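Long-range contacts in kinesin-like protein KIF19 (Mus musculus, PDB 5GSZ), which moves along microtubules toward their plus ends as an ATP-driven motor and regulates the length of motile cilia by depolymerizing microtubules at ciliary tips: residues Ala30-Ala34 / Ile323-Thr328; Thr85-Ile89 / Thr127-Leu131; Asp141-Ser147 / Ala227-Arg233. All coordinates share one frame; numbering follows the deposited sequence.

The three contacts lie within one kinesin motor domain but differ in depth and chemistry. Contact 1 joins two loops through two backbone hydrogen bonds, a third to a serine hydroxyl, and apolar side chains; contact 2 sets a turn against helix 123-136 by aliphatic packing with a Lys86-Asp130 salt bridge beside it; both are mostly buried. Contact 3 is a surface contact between two antiparallel strands, with charged pairs on one face. Helix 123-136 carries one side of contact 2 and also packs on the Tyr144, Val146 and Val228 face of contact 3, the two touching at Leu131 CD2 and Val228 CG2 (4.0 Å). Contact 1 lies apart, its centre about 46 Å from that of contact 3.

Contact 1: Ala30-Ala34 / Ile323-Thr328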
loop_
_atom_site.group_PDB
_atom_site.type_symbol
_atom_site.label_atom_id
_atom_site.label_comp_id
_atom_site.label_asym_id
_atom_site.label_seq_id
_atom_site.Cartn_x
_atom_site.Cartn_y
_atom_site.Cartn_z
ATOM N N ALA A 30 -8.787 0.167 27.072
ATOM C CA ALA A 30 -9.120 -0.831 26.067
ATOM C C ALA A 30 -8.623 -2.213 26.470
ATOM O O ALA A 30 -7.651 -2.357 27.213
ATOM C CB ALA A 30 -8.533 -0.453 24.705
ATOM N N THR A 31 -9.301 -3.239 25.965
ATOM C CA THR A 31 -8.817 -4.600 26.114
ATOM C C THR A 31 -8.439 -5.166 24.744
ATOM O O THR A 31 -8.550 -4.499 23.708
ATOM C CB THR A 31 -9.851 -5.481 26.839
ATOM O OG1 THR A 31 -11.077 -5.507 26.107
ATOM C CG2 THR A 31 -10.099 -4.991 28.280
ATOM N N LEU A 32 -7.950 -6.403 24.748
ATOM C CA LEU A 32 -7.580 -7.089 23.522
ATOM C C LEU A 32 -8.773 -7.859 22.981
ATOM O O LEU A 32 -9.376 -8.655 23.701
ATOM C CB LEU A 32 -6.415 -8.052 23.748
ATOM C CG LEU A 32 -4.994 -7.497 23.765
ATOM C CD1 LEU A 32 -3.977 -8.649 23.822
ATOM C CD2 LEU A 32 -4.761 -6.588 22.563
ATOM N N ILE A 33 -9.093 -7.638 21.709
ATOM C CA ILE A 33 -10.234 -8.286 21.077
ATOM C C ILE A 33 -9.841 -8.831 19.707
ATOM O O ILE A 33 -10.616 -9.540 19.058
ATOM C CB ILE A 33 -11.412 -7.305 20.961
ATOM C CG1 ILE A 33 -11.069 -6.176 19.979
ATOM C CG2 ILE A 33 -11.790 -6.753 22.338
ATOM C CD1 ILE A 33 -12.230 -5.322 19.650
ATOM N N ALA A 34 -8.642 -8.503 19.246
ATOM C CA ALA A 34 -8.121 -9.054 18.005
ATOM C C ALA A 34 -7.054 -10.075 18.349
ATOM O O ALA A 34 -6.172 -9.801 19.172
ATOM C CB ALA A 34 -7.553 -7.961 17.095
ATOM N N ILE A 323 -4.767 -3.346 11.392
ATOM C CA ILE A 323 -5.735 -3.030 12.444
ATOM C C ILE A 323 -5.023 -2.852 13.776
ATOM O O ILE A 323 -3.906 -3.331 13.992
ATOM C CB ILE A 323 -6.853 -4.092 12.642
ATOM C CG1 ILE A 323 -6.278 -5.375 13.242
ATOM C CG2 ILE A 323 -7.640 -4.351 11.344
ATOM C CD1 ILE A 323 -7.310 -6.445 13.495
ATOM N N SER A 324 -5.702 -2.154 14.668
ATOM C CA SER A 324 -5.403 -2.163 16.086
ATOM C C SER A 324 -6.035 -3.394 16.742
ATOM O O SER A 324 -7.103 -3.854 16.322
ATOM C CB SER A 324 -5.933 -0.898 16.746
ATOM O OG SER A 324 -5.766 -0.946 18.148
ATOM N N PRO A 325 -5.387 -3.967 17.752
ATOM C CA PRO A 325 -6.025 -5.050 18.518
ATOM C C PRO A 325 -6.912 -4.538 19.636
ATOM O O PRO A 325 -7.478 -5.349 20.375
ATOM C CB PRO A 325 -4.823 -5.821 19.082
ATOM C CG PRO A 325 -3.735 -4.771 19.231
ATOM C CD PRO A 325 -4.019 -3.671 18.227
ATOM N N ALA A 326 -7.048 -3.217 19.739
ATOM C CA ALA A 326 -7.720 -2.577 20.855
ATOM C C ALA A 326 -9.241 -2.625 20.731
ATOM O O ALA A 326 -9.811 -2.375 19.656
ATOM C CB ALA A 326 -7.270 -1.125 20.957
ATOM N N SER A 327 -9.895 -2.904 21.866
ATOM C CA SER A 327 -11.351 -2.814 21.946
ATOM C C SER A 327 -11.857 -1.428 21.556
ATOM O O SER A 327 -12.893 -1.315 20.891
ATOM C CB SER A 327 -11.831 -3.178 23.354
ATOM O OG SER A 327 -11.497 -2.176 24.310
ATOM N N THR A 328 -11.154 -0.355 21.942
ATOM C CA THR A 328 -11.659 0.958 21.537
ATOM C C THR A 328 -11.640 1.170 20.020
ATOM O O THR A 328 -12.098 2.218 19.562
ATOM C CB THR A 328 -10.877 2.097 22.203
ATOM O OG1 THR A 328 -9.491 1.980 21.884
ATOM C CG2 THR A 328 -11.033 2.034 23.682
#
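Ser327 N donates to Thr31 O at 2.8 Å, the shortest polar bond between Ala30-Ala34 and Ile323-Thr328, and the same serine also receives Thr31 N on its OG at 2.9 Å. With chi1 at 71°, the hydroxyl stands between its own backbone N and carbonyl carbon, which lets amide and side chain together take both backbone polar groups of Thr31. A third bond runs from Ile33 N to Pro325 O (3.1 Å), nearly straight at hydrogen (167°). These bonds flank the single bridge of Leu32 with Ala326, so the pairing is local and not an extended sheet.

Apolar side chains pack around them. Leu32 CD2 meets Pro325 CB at 3.6 Å, while Ala34 CB lies 3.9 Å from Ile323 CD1. Ile33, extended at chi2, brings CD1 within 3.5 Å of Ser327 CA. Within Ile323-Thr328, Ser324 OG accepts from Ala326 N in an ST turn and also bonds Glu25.

The contact thus ties the loop after helix 23-27 to the one linking strand 315-323 with helix 330-340; Ile33 touches Phe330 of that helix and Leu44 of strand 41-45, and Pro325 packs on Val18 of strand 12-18.

Contact 2: Thr85-Ile89 / Thr127-Leu131; sequences TKSLI and TLNDL
Two side chains of Thr85-Ile89 reach helix 123-136 by their torsions. In Lys86 the CG is trans to the backbone N (chi1 -175°) and the chain stays straight until chi4, where a turn to 69° brings NZ round to the carboxylate of Asp130. In Ile89, CG1 sits beside the backbone N and chi2 near 168° stretches CD1 outward toward the helix.

The lysine forms a salt bridge, NZ to Asp130 OD2 at 3.1 Å. It comes from above the carboxylate plane and not within it, and the aliphatic stem lies close by, Lys86 CG 3.6 Å from the same oxygen. Asp130 OD2 has a second partner in the hydroxyl of Tyr81, so two groups grip one oxygen, which probably limits rotation of the carboxylate and favours its charged form.

Ile89 supplies the apolar centre and buries the largest area of any residue in the pair. The Ile89 and Asp130 side chains cross at about a right angle, with Ile89 CD1 against Asp130 CB, and Ile89 CG1 lies 4.1 Å from Thr127 CG2. The other branch, CG2, rests 3.8 Å from Asp130 O and 3.9 Å from Leu131 CA. One isoleucine therefore spans a full helical turn, from Thr127 to Leu131. At the far end the two threonine hydroxyls meet only weakly, Thr85 OG1 to Thr127 OG1 at 3.4 Å; the firmer partner of Thr127 OG1 is Ile123 O, one turn earlier in its helix.

The turn joins helix 77-84 to helix 89-93, and Tyr81 of the former touches Lys86, Ile89 and Thr127 alike. Beneath lies the central sheet: Thr85 packs on Val100 of strand 97-103, and Thr127 on Leu246 and Met248 of strand 242-250.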
loop_
_atom_site.group_PDB
_atom_site.type_symbol
_atom_site.label_atom_id
_atom_site.label_comp_id
_atom_site.label_asym_id
_atom_site.label_seq_id
_atom_site.Cartn_x
_atom_site.Cartn_y
_atom_site.Cartn_z
ATOM N N THR A 85 6.266 -9.349 -0.069
ATOM C CA THR A 85 6.743 -8.739 -1.297
ATOM C C THR A 85 8.044 -9.314 -1.845
ATOM O O THR A 85 8.380 -9.019 -2.992
ATOM C CB THR A 85 6.907 -7.222 -1.108
ATOM O OG1 THR A 85 7.904 -6.961 -0.123
ATOM C CG2 THR A 85 5.636 -6.622 -0.622
ATOM N N LYS A 86 8.789 -10.112 -1.080
ATOM C CA LYS A 86 10.058 -10.632 -1.584
ATOM C C LYS A 86 9.874 -11.333 -2.928
ATOM O O LYS A 86 10.631 -11.097 -3.880
ATOM C CB LYS A 86 10.676 -11.589 -0.561
ATOM C CG LYS A 86 12.054 -12.098 -0.936
ATOM C CD LYS A 86 12.393 -13.320 -0.121
ATOM C CE LYS A 86 13.700 -13.978 -0.542
ATOM N NZ LYS A 86 14.891 -13.153 -0.208
ATOM N N SER A 87 8.849 -12.185 -3.029
ATOM C CA SER A 87 8.619 -12.989 -4.220
ATOM C C SER A 87 8.150 -12.175 -5.414
ATOM O O SER A 87 8.075 -12.725 -6.514
ATOM C CB SER A 87 7.591 -14.074 -3.927
ATOM O OG SER A 87 6.280 -13.535 -3.812
ATOM N N LEU A 88 7.809 -10.899 -5.235
ATOM C CA LEU A 88 7.490 -10.057 -6.383
ATOM C C LEU A 88 8.719 -9.718 -7.200
ATOM O O LEU A 88 8.587 -9.393 -8.386
ATOM C CB LEU A 88 6.838 -8.743 -5.942
ATOM C CG LEU A 88 5.552 -8.859 -5.140
ATOM C CD1 LEU A 88 5.059 -7.471 -4.747
ATOM C CD2 LEU A 88 4.520 -9.633 -5.939
ATOM N N ILE A 89 9.901 -9.782 -6.589
ATOM C CA ILE A 89 11.078 -9.148 -7.169
ATOM C C ILE A 89 11.471 -9.814 -8.484
ATOM O O ILE A 89 11.735 -9.125 -9.480
ATOM C CB ILE A 89 12.218 -9.159 -6.139
ATOM C CG1 ILE A 89 11.817 -8.276 -4.965
ATOM C CG2 ILE A 89 13.526 -8.672 -6.758
ATOM C CD1 ILE A 89 12.680 -8.409 -3.788
ATOM N N THR A 127 12.802 -4.300 -0.008
ATOM C CA THR A 127 12.532 -4.653 -1.391
ATOM C C THR A 127 13.564 -4.058 -2.338
ATOM O O THR A 127 14.024 -4.747 -3.256
ATOM C CB THR A 127 11.125 -4.205 -1.772
ATOM O OG1 THR A 127 10.220 -4.593 -0.734
ATOM C CG2 THR A 127 10.691 -4.855 -3.070
ATOM N N LEU A 128 13.930 -2.784 -2.148
ATOM C CA LEU A 128 15.003 -2.218 -2.964
ATOM C C LEU A 128 16.274 -3.035 -2.838
ATOM O O LEU A 128 17.055 -3.137 -3.792
ATOM C CB LEU A 128 15.272 -0.758 -2.592
ATOM C CG LEU A 128 14.349 0.345 -3.131
ATOM C CD1 LEU A 128 12.947 0.381 -2.589
ATOM C CD2 LEU A 128 14.985 1.699 -2.931
ATOM N N ASN A 129 16.468 -3.671 -1.691
ATOM C CA ASN A 129 17.723 -4.338 -1.398
ATOM C C ASN A 129 17.823 -5.678 -2.116
ATOM O O ASN A 129 18.810 -5.957 -2.800
ATOM C CB ASN A 129 17.832 -4.503 0.108
ATOM C CG ASN A 129 19.231 -4.399 0.590
ATOM O OD1 ASN A 129 20.075 -5.266 0.324
ATOM N ND2 ASN A 129 19.522 -3.291 1.248
ATOM N N ASP A 130 16.808 -6.518 -1.975
ATOM C CA ASP A 130 16.795 -7.750 -2.742
ATOM C C ASP A 130 16.685 -7.488 -4.235
ATOM O O ASP A 130 16.946 -8.386 -5.048
ATOM C CB ASP A 130 15.638 -8.630 -2.294
ATOM C CG ASP A 130 15.963 -9.426 -1.076
ATOM O OD1 ASP A 130 17.155 -9.434 -0.686
ATOM O OD2 ASP A 130 15.031 -10.063 -0.542
ATOM N N LEU A 131 16.289 -6.284 -4.611
ATOM C CA LEU A 131 16.195 -5.968 -6.019
ATOM C C LEU A 131 17.586 -5.841 -6.624
ATOM O O LEU A 131 17.872 -6.414 -7.681
ATOM C CB LEU A 131 15.379 -4.692 -6.174
ATOM C CG LEU A 131 14.756 -4.473 -7.531
ATOM C CD1 LEU A 131 13.393 -3.831 -7.339
ATOM C CD2 LEU A 131 15.674 -3.572 -8.330
#

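Contact 3: Asp141-Ser147 / Ala227-Arg233; sequences DMEYEVS and AVRQRSR
Arg233 reaches, extended from CG to NE, across the start of the neighbouring strand and lays one guanidinium face on an aliphatic carbon of Glu143: CG stands 3.5 Å above the plane, over its centre. The charges pair less directly. Glu143 OE2 is 3.9 Å from Arg233 NH1 and well out of the guanidinium plane, so this long salt bridge has no N-H aimed at the oxygen. Arg233 NE instead makes a weak bond to Met142 O at 3.1 Å and is held more firmly by Ser139 O. Glu143 also faces Arg231, whose NE lies 3.7 Å from Glu143 OE1 near the guanidinium edge, another long pair; the three residues form a loose network. Farther along, Glu145 and Arg229 run side by side as a salt bridge, though the modelled separation is too short to be trusted.

The face bearing Tyr144, Gln230, Val146 and Val228 is uncharged. Gln230 has its CG anti to N (chi1 -169°), which carries the extended chain alongside Tyr144, pointing the same way, with ring and amide planes 34° apart. Gln230 NE2 donates to Tyr144 OH at 3.1 Å, tilted from the amide plane, and that hydroxyl also bonds Thr138. Val228 CG1 meets the ring edge at Tyr144 CD2, 3.9 Å away. The Met142 and Gln230 side chains cross obliquely, with Met142 CE next to Gln230 NE2. Tyr144, Val146 and Val228 turn this face toward helix 123-136, touching Ile135, Phe132 and Leu131.

Backbone bonds come in reciprocal pairs at Glu143-Arg231, Glu145-Arg229 and Ser147-Ala227; Glu143 N to Arg231 O, for example, is 2.9 Å. At 166° between axes, the strands are a regular antiparallel pair, strands 142-154 and 220-232 of the mixed central sheet of the kinesin motor fold.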
loop_
_atom_site.group_PDB
_atom_site.type_symbol
_atom_site.label_atom_id
_atom_site.label_comp_id
_atom_site.label_asym_id
_atom_site.label_seq_id
_atom_site.Cartn_x
_atom_site.Cartn_y
_atom_site.Cartn_z
ATOM N N ASP A 141 24.345 -12.092 -17.648
ATOM C CA ASP A 141 23.624 -12.188 -18.905
ATOM C C ASP A 141 22.876 -10.919 -19.283
ATOM O O ASP A 141 22.524 -10.764 -20.460
ATOM C CB ASP A 141 22.612 -13.339 -18.849
ATOM C CG ASP A 141 23.263 -14.698 -18.670
ATOM O OD1 ASP A 141 24.464 -14.847 -18.971
ATOM O OD2 ASP A 141 22.552 -15.634 -18.239
ATOM N N MET A 142 22.617 -10.018 -18.327
ATOM C CA MET A 142 21.672 -8.924 -18.514
ATOM C C MET A 142 22.269 -7.578 -18.118
ATOM O O MET A 142 23.107 -7.484 -17.215
ATOM C CB MET A 142 20.409 -9.159 -17.697
ATOM C CG MET A 142 19.672 -10.449 -17.996
ATOM S SD MET A 142 18.931 -10.516 -19.647
ATOM C CE MET A 142 17.779 -11.864 -19.395
ATOM N N GLU A 143 21.817 -6.529 -18.803
ATOM C CA GLU A 143 22.050 -5.157 -18.366
ATOM C C GLU A 143 20.771 -4.602 -17.758
ATOM O O GLU A 143 19.676 -4.889 -18.245
ATOM C CB GLU A 143 22.516 -4.259 -19.517
ATOM C CG GLU A 143 23.618 -4.886 -20.386
ATOM C CD GLU A 143 23.737 -4.254 -21.776
ATOM O OE1 GLU A 143 22.853 -3.446 -22.141
ATOM O OE2 GLU A 143 24.715 -4.590 -22.487
ATOM N N TYR A 144 20.913 -3.824 -16.681
ATOM C CA TYR A 144 19.764 -3.255 -15.991
ATOM C C TYR A 144 19.893 -1.747 -15.836
ATOM O O TYR A 144 20.991 -1.202 -15.685
ATOM C CB TYR A 144 19.531 -3.874 -14.605
ATOM C CG TYR A 144 19.234 -5.349 -14.608
ATOM C CD1 TYR A 144 20.246 -6.281 -14.672
ATOM C CD2 TYR A 144 17.924 -5.808 -14.600
ATOM C CE1 TYR A 144 19.959 -7.656 -14.676
ATOM C CE2 TYR A 144 17.630 -7.160 -14.613
ATOM C CZ TYR A 144 18.648 -8.079 -14.654
ATOM O OH TYR A 144 18.358 -9.416 -14.660
ATOM N N GLU A 145 18.738 -1.089 -15.897
ATOM C CA GLU A 145 18.572 0.304 -15.507
ATOM C C GLU A 145 17.503 0.354 -14.424
ATOM O O GLU A 145 16.444 -0.272 -14.558
ATOM C CB GLU A 145 18.182 1.188 -16.701
ATOM C CG GLU A 145 19.355 1.863 -17.400
ATOM C CD GLU A 145 18.939 2.623 -18.657
ATOM O OE1 GLU A 145 18.071 2.126 -19.412
ATOM O OE2 GLU A 145 19.465 3.740 -18.874
ATOM N N VAL A 146 17.787 1.071 -13.342
ATOM C CA VAL A 146 16.864 1.188 -12.223
ATOM C C VAL A 146 16.714 2.652 -11.865
ATOM O O VAL A 146 17.713 3.328 -11.599
ATOM C CB VAL A 146 17.353 0.412 -10.994
ATOM C CG1 VAL A 146 16.292 0.448 -9.923
ATOM C CG2 VAL A 146 17.714 -0.984 -11.360
ATOM N N SER A 147 15.472 3.131 -11.834
ATOM C CA SER A 147 15.147 4.429 -11.260
ATOM C C SER A 147 13.986 4.281 -10.283
ATOM O O SER A 147 13.144 3.391 -10.432
ATOM C CB SER A 147 14.787 5.433 -12.344
ATOM O OG SER A 147 13.639 4.986 -13.042
ATOM N N ALA A 227 11.218 1.523 -11.411
ATOM C CA ALA A 227 11.226 1.022 -12.779
ATOM C C ALA A 227 12.510 0.239 -13.023
ATOM O O ALA A 227 13.566 0.597 -12.493
ATOM C CB ALA A 227 11.114 2.182 -13.762
ATOM N N VAL A 228 12.420 -0.841 -13.806
ATOM C CA VAL A 228 13.569 -1.718 -14.082
ATOM C C VAL A 228 13.538 -2.136 -15.550
ATOM O O VAL A 228 12.634 -2.868 -15.974
ATOM C CB VAL A 228 13.600 -2.967 -13.183
ATOM C CG1 VAL A 228 14.756 -3.848 -13.560
ATOM C CG2 VAL A 228 13.703 -2.585 -11.713
ATOM N N ARG A 229 14.523 -1.699 -16.321
ATOM C CA ARG A 229 14.668 -2.146 -17.697
ATOM C C ARG A 229 15.737 -3.237 -17.786
ATOM O O ARG A 229 16.757 -3.191 -17.092
ATOM C CB ARG A 229 14.999 -0.975 -18.620
ATOM C CG ARG A 229 14.773 -1.287 -20.087
ATOM C CD ARG A 229 14.503 -0.040 -20.873
ATOM N NE ARG A 229 15.627 0.893 -20.836
ATOM C CZ ARG A 229 15.535 2.173 -21.193
ATOM N NH1 ARG A 229 14.369 2.655 -21.608
ATOM N NH2 ARG A 229 16.601 2.971 -21.135
ATOM N N GLN A 230 15.467 -4.245 -18.614
ATOM C CA GLN A 230 16.281 -5.451 -18.722
ATOM C C GLN A 230 16.482 -5.754 -20.195
ATOM O O GLN A 230 15.514 -6.055 -20.905
ATOM C CB GLN A 230 15.617 -6.651 -18.033
ATOM C CG GLN A 230 16.522 -7.868 -17.867
ATOM C CD GLN A 230 15.737 -9.173 -17.647
ATOM O OE1 GLN A 230 14.592 -9.295 -18.080
ATOM N NE2 GLN A 230 16.342 -10.134 -16.938
ATOM N N ARG A 231 17.726 -5.685 -20.651
ATOM C CA ARG A 231 18.068 -6.111 -21.994
ATOM C C ARG A 231 19.204 -7.123 -21.919
ATOM O O ARG A 231 20.013 -7.114 -20.988
ATOM C CB ARG A 231 18.445 -4.912 -22.906
ATOM C CG ARG A 231 19.900 -4.498 -22.839
ATOM C CD ARG A 231 20.178 -3.309 -23.724
ATOM N NE ARG A 231 19.556 -2.104 -23.188
ATOM C CZ ARG A 231 18.557 -1.467 -23.786
ATOM N NH1 ARG A 231 18.080 -1.937 -24.938
ATOM N NH2 ARG A 231 18.034 -0.376 -23.234
ATOM N N SER A 232 19.245 -8.001 -22.915
ATOM C CA SER A 232 20.263 -9.036 -23.006
ATOM C C SER A 232 21.608 -8.454 -23.420
ATOM O O SER A 232 21.699 -7.433 -24.103
ATOM C CB SER A 232 19.827 -10.097 -24.013
ATOM O OG SER A 232 20.778 -11.132 -24.145
ATOM N N ARG A 233 22.662 -9.116 -22.990
ATOM C CA ARG A 233 24.002 -8.755 -23.407
ATOM C C ARG A 233 24.400 -9.436 -24.710
ATOM O O ARG A 233 25.422 -9.065 -25.298
ATOM C CB ARG A 233 25.008 -9.111 -22.298
ATOM C CG ARG A 233 24.826 -8.353 -20.998
ATOM C CD ARG A 233 25.911 -8.677 -19.990
ATOM N NE ARG A 233 25.760 -7.858 -18.793
ATOM C CZ ARG A 233 26.236 -6.626 -18.675
ATOM N NH1 ARG A 233 26.902 -6.078 -19.674
ATOM N NH2 ARG A 233 26.036 -5.945 -17.566
#